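Local coordinates for putative Lipoprotein (Shewanella oneidensis, PDB 3U24) that is of unknown function, a putative lipoprotein that binds zinc and calcium ions and belongs to a family probably related to metallopeptidases, at residues 110-113 against 114-117; 509-512 against 513-517. One frame throughout, in Å; residues are numbered along the deposited sequence.

Contact 1: residues 110-113 against 114-117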
ATOM      1  N   ARG A 110       9.905  -8.627 -19.429  1.00 27.80           N
ATOM      2  CA  ARG A 110       9.589  -7.335 -20.071  1.00 29.03           C
ATOM      3  C   ARG A 110       9.911  -6.160 -19.180  1.00 26.65           C
ATOM      4  O   ARG A 110      10.600  -5.267 -19.607  1.00 25.73           O
ATOM      5  CB  ARG A 110       8.119  -7.212 -20.436  1.00 33.47           C
ATOM      6  CG  ARG A 110       7.626  -8.250 -21.405  1.00 39.90           C
ATOM      7  CD  ARG A 110       7.914  -7.840 -22.850  1.00 46.63           C
ATOM      8  NE  ARG A 110       7.270  -8.776 -23.767  1.00 55.00           N
ATOM      9  CZ  ARG A 110       7.359  -8.732 -25.099  1.00 64.10           C
ATOM     10  NH1 ARG A 110       8.067  -7.778 -25.712  1.00 66.20           N
ATOM     11  NH2 ARG A 110       6.724  -9.655 -25.827  1.00 66.00           N
ATOM     12  N   PHE A 111       9.431  -6.164 -17.945  1.00 23.98           N
ATOM     13  CA  PHE A 111       9.613  -5.008 -17.073  1.00 23.95           C
ATOM     14  C   PHE A 111      11.088  -4.919 -16.683  1.00 23.14           C
ATOM     15  O   PHE A 111      11.666  -3.869 -16.713  1.00 22.61           O
ATOM     16  CB  PHE A 111       8.735  -5.130 -15.824  1.00 23.25           C
ATOM     17  CG  PHE A 111       8.604  -3.863 -15.000  1.00 22.81           C
ATOM     18  CD1 PHE A 111       8.203  -2.681 -15.572  1.00 24.01           C
ATOM     19  CD2 PHE A 111       8.770  -3.900 -13.648  1.00 22.93           C
ATOM     20  CE1 PHE A 111       8.071  -1.513 -14.812  1.00 24.57           C
ATOM     21  CE2 PHE A 111       8.613  -2.759 -12.862  1.00 23.94           C
ATOM     22  CZ  PHE A 111       8.252  -1.554 -13.450  1.00 23.67           C
ATOM     23  N   LYS A 112      11.626  -6.042 -16.250  1.00 23.50           N
ATOM     24  CA  LYS A 112      13.032  -6.237 -16.017  1.00 24.56           C
ATOM     25  C   LYS A 112      13.589  -5.290 -14.971  1.00 23.21           C
ATOM     26  O   LYS A 112      14.682  -4.757 -15.114  1.00 21.55           O
ATOM     27  CB  LYS A 112      13.804  -6.092 -17.361  1.00 26.78           C
ATOM     28  CG  LYS A 112      13.474  -7.185 -18.377  1.00 29.65           C
ATOM     29  CD  LYS A 112      14.332  -7.034 -19.617  1.00 32.03           C
ATOM     30  CE  LYS A 112      14.451  -8.345 -20.386  1.00 35.98           C
ATOM     31  NZ  LYS A 112      15.633  -8.367 -21.323  1.00 39.24           N
ATOM     32  N   SER A 113      12.861  -5.108 -13.884  1.00 22.62           N
ATOM     33  CA  SER A 113      13.404  -4.321 -12.798  1.00 21.42           C
ATOM     34  C   SER A 113      14.585  -4.996 -12.167  1.00 20.54           C
ATOM     35  O   SER A 113      15.345  -4.349 -11.509  1.00 20.17           O
ATOM     36  CB  SER A 113      12.345  -4.021 -11.746  1.00 21.86           C
ATOM     37  OG  SER A 113      11.962  -5.189 -11.043  1.00 23.06           O
ATOM     38  N   TRP A 114      14.718  -6.305 -12.321  1.00 20.15           N
ATOM     39  CA  TRP A 114      15.906  -7.003 -11.863  1.00 20.70           C
ATOM     40  C   TRP A 114      17.184  -6.492 -12.519  1.00 21.11           C
ATOM     41  O   TRP A 114      18.259  -6.675 -11.962  1.00 21.69           O
ATOM     42  CB  TRP A 114      15.726  -8.542 -12.026  1.00 21.15           C
ATOM     43  CG  TRP A 114      15.529  -9.023 -13.447  1.00 21.27           C
ATOM     44  CD1 TRP A 114      14.327  -9.254 -14.095  1.00 21.28           C
ATOM     45  CD2 TRP A 114      16.569  -9.338 -14.442  1.00 21.00           C
ATOM     46  NE1 TRP A 114      14.533  -9.680 -15.376  1.00 21.75           N
ATOM     47  CE2 TRP A 114      15.854  -9.776 -15.648  1.00 21.63           C
ATOM     48  CE3 TRP A 114      17.952  -9.355 -14.434  1.00 21.36           C
ATOM     49  CZ2 TRP A 114      16.521 -10.178 -16.798  1.00 22.01           C
ATOM     50  CZ3 TRP A 114      18.646  -9.734 -15.615  1.00 21.79           C
ATOM     51  CH2 TRP A 114      17.948 -10.142 -16.769  1.00 22.17           C
ATOM     52  N   GLN A 115      17.073  -5.826 -13.674  1.00 21.58           N
ATOM     53  CA  GLN A 115      18.227  -5.203 -14.350  1.00 22.97           C
ATOM     54  C   GLN A 115      18.521  -3.802 -13.863  1.00 22.35           C
ATOM     55  O   GLN A 115      19.686  -3.498 -13.583  1.00 22.91           O
ATOM     56  CB  GLN A 115      18.069  -5.095 -15.876  1.00 23.64           C
ATOM     57  CG  GLN A 115      18.145  -6.425 -16.541  1.00 25.90           C
ATOM     58  CD  GLN A 115      18.208  -6.314 -18.057  1.00 27.27           C
ATOM     59  OE1 GLN A 115      17.513  -5.509 -18.685  1.00 27.23           O
ATOM     60  NE2 GLN A 115      19.061  -7.119 -18.637  1.00 27.94           N
ATOM     61  N   TRP A 116      17.490  -2.955 -13.803  1.00 21.15           N
ATOM     62  CA  TRP A 116      17.683  -1.529 -13.605  1.00 21.17           C
ATOM     63  C   TRP A 116      17.368  -0.992 -12.238  1.00 21.48           C
ATOM     64  O   TRP A 116      17.526   0.224 -12.012  1.00 21.39           O
ATOM     65  CB  TRP A 116      16.934  -0.705 -14.672  1.00 21.40           C
ATOM     66  CG  TRP A 116      15.460  -1.040 -14.827  1.00 21.56           C
ATOM     67  CD1 TRP A 116      14.875  -1.879 -15.777  1.00 21.51           C
ATOM     68  CD2 TRP A 116      14.360  -0.556 -14.025  1.00 21.56           C
ATOM     69  NE1 TRP A 116      13.535  -1.935 -15.627  1.00 21.70           N
ATOM     70  CE2 TRP A 116      13.150  -1.173 -14.582  1.00 21.89           C
ATOM     71  CE3 TRP A 116      14.244   0.323 -12.960  1.00 22.13           C
ATOM     72  CZ2 TRP A 116      11.902  -0.937 -14.050  1.00 21.91           C
ATOM     73  CZ3 TRP A 116      12.973   0.559 -12.426  1.00 22.27           C
ATOM     74  CH2 TRP A 116      11.827  -0.071 -12.954  1.00 22.01           C
ATOM     75  N   ASP A 117      16.920  -1.830 -11.309  1.00 21.02           N
ATOM     76  CA  ASP A 117      16.648  -1.376  -9.922  1.00 21.39           C
ATOM     77  C   ASP A 117      17.563  -2.113  -8.940  1.00 21.26           C
ATOM     78  O   ASP A 117      17.231  -3.221  -8.485  1.00 20.44           O
ATOM     79  CB  ASP A 117      15.198  -1.613  -9.544  1.00 21.37           C
ATOM     80  CG  ASP A 117      14.905  -1.260  -8.097  1.00 22.53           C
ATOM     81  OD1 ASP A 117      15.784  -0.787  -7.352  1.00 22.01           O
ATOM     82  OD2 ASP A 117      13.760  -1.484  -7.675  1.00 25.55           O
TER
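Phe111 and Trp116 meet edge to face in a local contact at a helix-to-helix break, where helix 88-111 ends and the short helix 113-116 begins. The break falls at Lys112, whose positive phi ends the first helix; it is also at the N-cap position of the second. Trp116 folds back over this corner. Its benzo edge points at the Phe111 face, with Trp116 CZ2 3.8 Å from Phe111 CZ and the planes at 82°. At the same time its indole N-H reaches the last carbonyl of the old helix: Trp116 NE1 donates to Phe111 O over 2.9 Å, nearly in the indole plane and fairly straight (158°). One face of the five-membered ring is used too, since Ser113 CA makes a CH-pi contact 3.8 Å from its centroid. A chi1 of 52°, which puts CG between the backbone N and the carbonyl carbon, turns the indole back over Ser113. Within the new turn Gln115 N bonds to Lys112 O and Asp117 N to Ser113 O. Trp114 lies beside the Lys112 chain, and its NE1 donates to Ile108 O. Two indoles thus take up carbonyls at the end of helix 88-111, those of Ile108 and Phe111; tryptophan suits this task because one flat group supplies both an N-H donor and apolar surface, and in buried Trp116 the N-H is paired while the carbons pack.

Contact 2: residues 509-512 against 513-517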
ATOM      1  N   GLY A 509       7.972  14.850  -0.797  1.00 28.96           N
ATOM      2  CA  GLY A 509       7.828  13.446  -0.481  1.00 28.65           C
ATOM      3  C   GLY A 509       7.091  12.687  -1.587  1.00 27.76           C
ATOM      4  O   GLY A 509       7.476  11.569  -1.961  1.00 26.75           O
ATOM      5  N   LYS A 510       6.056  13.308  -2.135  1.00 27.77           N
ATOM      6  CA  LYS A 510       5.301  12.708  -3.215  1.00 27.81           C
ATOM      7  C   LYS A 510       6.092  12.582  -4.508  1.00 26.82           C
ATOM      8  O   LYS A 510       6.049  11.543  -5.163  1.00 25.20           O
ATOM      9  CB  LYS A 510       4.024  13.481  -3.459  1.00 30.23           C
ATOM     10  CG  LYS A 510       2.937  13.191  -2.453  1.00 32.49           C
ATOM     11  CD  LYS A 510       2.273  11.841  -2.708  1.00 34.32           C
ATOM     12  CE  LYS A 510       1.227  11.557  -1.627  1.00 36.17           C
ATOM     13  NZ  LYS A 510       0.058  12.493  -1.723  1.00 41.08           N
ATOM     14  N   TRP A 511       6.847  13.614  -4.863  1.00 25.65           N
ATOM     15  CA  TRP A 511       7.733  13.519  -6.006  1.00 25.80           C
ATOM     16  C   TRP A 511       8.696  12.336  -5.871  1.00 26.82           C
ATOM     17  O   TRP A 511       8.816  11.507  -6.784  1.00 25.27           O
ATOM     18  CB  TRP A 511       8.506  14.827  -6.174  1.00 25.88           C
ATOM     19  CG  TRP A 511       9.690  14.705  -7.079  1.00 25.43           C
ATOM     20  CD1 TRP A 511      11.025  14.626  -6.718  1.00 25.67           C
ATOM     21  CD2 TRP A 511       9.684  14.615  -8.544  1.00 25.53           C
ATOM     22  NE1 TRP A 511      11.826  14.495  -7.844  1.00 25.93           N
ATOM     23  CE2 TRP A 511      11.085  14.498  -8.958  1.00 25.19           C
ATOM     24  CE3 TRP A 511       8.701  14.667  -9.520  1.00 25.44           C
ATOM     25  CZ2 TRP A 511      11.448  14.406 -10.279  1.00 26.14           C
ATOM     26  CZ3 TRP A 511       9.081  14.562 -10.850  1.00 25.21           C
ATOM     27  CH2 TRP A 511      10.417  14.452 -11.223  1.00 25.85           C
ATOM     28  N   ARG A 512       9.387  12.265  -4.734  1.00 27.46           N
ATOM     29  CA  ARG A 512      10.329  11.186  -4.480  1.00 29.93           C
ATOM     30  C   ARG A 512       9.685   9.807  -4.623  1.00 28.33           C
ATOM     31  O   ARG A 512      10.232   8.916  -5.253  1.00 27.07           O
ATOM     32  CB  ARG A 512      10.944  11.309  -3.086  1.00 34.55           C
ATOM     33  CG  ARG A 512      12.056  10.285  -2.827  1.00 40.29           C
ATOM     34  CD  ARG A 512      12.671  10.445  -1.429  1.00 48.01           C
ATOM     35  NE  ARG A 512      13.948   9.715  -1.267  1.00 51.23           N
ATOM     36  CZ  ARG A 512      14.090   8.548  -0.633  1.00 55.06           C
ATOM     37  NH1 ARG A 512      13.030   7.938  -0.080  1.00 56.50           N
ATOM     38  NH2 ARG A 512      15.304   7.982  -0.550  1.00 56.74           N
ATOM     39  N   ARG A 513       8.520   9.648  -4.031  1.00 28.02           N
ATOM     40  CA  ARG A 513       7.797   8.382  -4.077  1.00 30.48           C
ATOM     41  C   ARG A 513       7.460   7.971  -5.539  1.00 28.37           C
ATOM     42  O   ARG A 513       7.582   6.785  -5.912  1.00 28.46           O
ATOM     43  CB  ARG A 513       6.547   8.513  -3.218  1.00 31.95           C
ATOM     44  CG  ARG A 513       5.653   7.301  -3.162  1.00 33.77           C
ATOM     45  CD  ARG A 513       4.633   7.529  -2.059  1.00 35.75           C
ATOM     46  NE  ARG A 513       3.550   6.566  -2.122  1.00 38.24           N
ATOM     47  CZ  ARG A 513       2.444   6.626  -1.385  1.00 38.12           C
ATOM     48  NH1 ARG A 513       2.275   7.619  -0.504  1.00 38.09           N
ATOM     49  NH2 ARG A 513       1.504   5.690  -1.548  1.00 36.61           N
ATOM     50  N   ALA A 514       7.093   8.960  -6.354  1.00 26.95           N
ATOM     51  CA  ALA A 514       6.787   8.757  -7.785  1.00 25.76           C
ATOM     52  C   ALA A 514       8.023   8.482  -8.631  1.00 25.93           C
ATOM     53  O   ALA A 514       7.902   7.857  -9.684  1.00 27.45           O
ATOM     54  CB  ALA A 514       6.032   9.938  -8.351  1.00 24.54           C
ATOM     55  N   THR A 515       9.198   8.932  -8.194  1.00 24.85           N
ATOM     56  CA  THR A 515      10.414   8.641  -8.903  1.00 25.55           C
ATOM     57  C   THR A 515      10.835   7.213  -8.627  1.00 25.46           C
ATOM     58  O   THR A 515      11.498   6.599  -9.452  1.00 26.92           O
ATOM     59  CB  THR A 515      11.590   9.575  -8.512  1.00 27.81           C
ATOM     60  OG1 THR A 515      11.976   9.396  -7.122  1.00 29.78           O
ATOM     61  CG2 THR A 515      11.242  11.023  -8.733  1.00 28.20           C
ATOM     62  N   LEU A 516      10.464   6.678  -7.471  1.00 24.50           N
ATOM     63  CA  LEU A 516      10.947   5.368  -7.033  1.00 25.31           C
ATOM     64  C   LEU A 516       9.940   4.247  -7.228  1.00 25.30           C
ATOM     65  O   LEU A 516      10.304   3.104  -7.258  1.00 26.97           O
ATOM     66  CB  LEU A 516      11.425   5.425  -5.559  1.00 24.53           C
ATOM     67  CG  LEU A 516      12.736   6.228  -5.352  1.00 25.27           C
ATOM     68  CD1 LEU A 516      13.039   6.482  -3.865  1.00 24.63           C
ATOM     69  CD2 LEU A 516      13.906   5.538  -6.036  1.00 24.37           C
ATOM     70  N   SER A 517       8.673   4.588  -7.338  1.00 25.95           N
ATOM     71  CA  SER A 517       7.616   3.610  -7.558  1.00 25.88           C
ATOM     72  C   SER A 517       6.721   4.079  -8.712  1.00 25.03           C
ATOM     73  O   SER A 517       6.737   5.260  -9.112  1.00 26.50           O
ATOM     74  CB  SER A 517       6.778   3.466  -6.292  1.00 26.24           C
ATOM     75  OG  SER A 517       6.023   4.649  -6.079  1.00 26.96           O
TER
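One face of the Trp511 indole is covered by the methyl of Thr515, and the guanidinium of Arg512 likewise carries the CD1 methyl of Leu516 on one face. The threonine methyl stands over the pyrrole part of the indole: CG2 is 3.7 Å from the five-membered-ring centroid and 22° off its normal, a CH-pi contact displaced toward the rim near CE2. With chi1 at 165°, CG of Trp511 lies opposite its own backbone N, which carries the ring along the helix to the residue one turn on. Leu516 CD1 sits over the middle of the Arg512 guanidinium, 4.0 Å from CZ, so the planar cation offers a flat surface to an apolar branch while its N-H groups point around the rim.

Both pairs are spaced i to i+4 on the last turns of helix 504-516, where main-chain bonds run from Arg513 N to Gly509 O, from Ala514 N to Lys510 O and from Thr515 N to Trp511 O. Toward the C-terminus the pattern slackens, and Leu516 N reaches Arg512 O only weakly. Side-chain hydroxyls now join in. Thr515 OG1 donates to Arg512 O at 2.6 Å, so the beta-branched residue spends its hydroxyl on the backbone and its methyl on the indole. Ser517, the first residue to leave helical geometry, donates from OG to Arg513 O over 2.6 Å, well above the carbonyl plane; its own N also bonds to that oxygen, at 2.8 Å. Small Ala514 fits the buried side against Ile482 of helix 459-485. Arg513 is fully extended, and its NH2 bonds to Gln520 and Tyr524, while Lys510 NZ finds Asn475.

Contact 1 and contact 2 both lie where a helix finishes, and their centres are about 18 Å apart; the nearest atoms stay about 6 Å apart, so the two do not touch. His170 connects them: its ring meets Trp116 edge to face, and its NE2 bonds to Leu516 O. Bound acetic acid, probably from the crystallisation liquor, lies about 3 Å from the Asp117 side chain and about 6 Å from that of Leu516. In contact 1 the Trp114 side chain is about 9 Å from a bound zinc ion; in contact 2 the Trp511 side chain is about 5 Å from a bound calcium ion, and that of Arg513 about 8 Å from the side chain of Glu439, which binds zinc with His408 and His414.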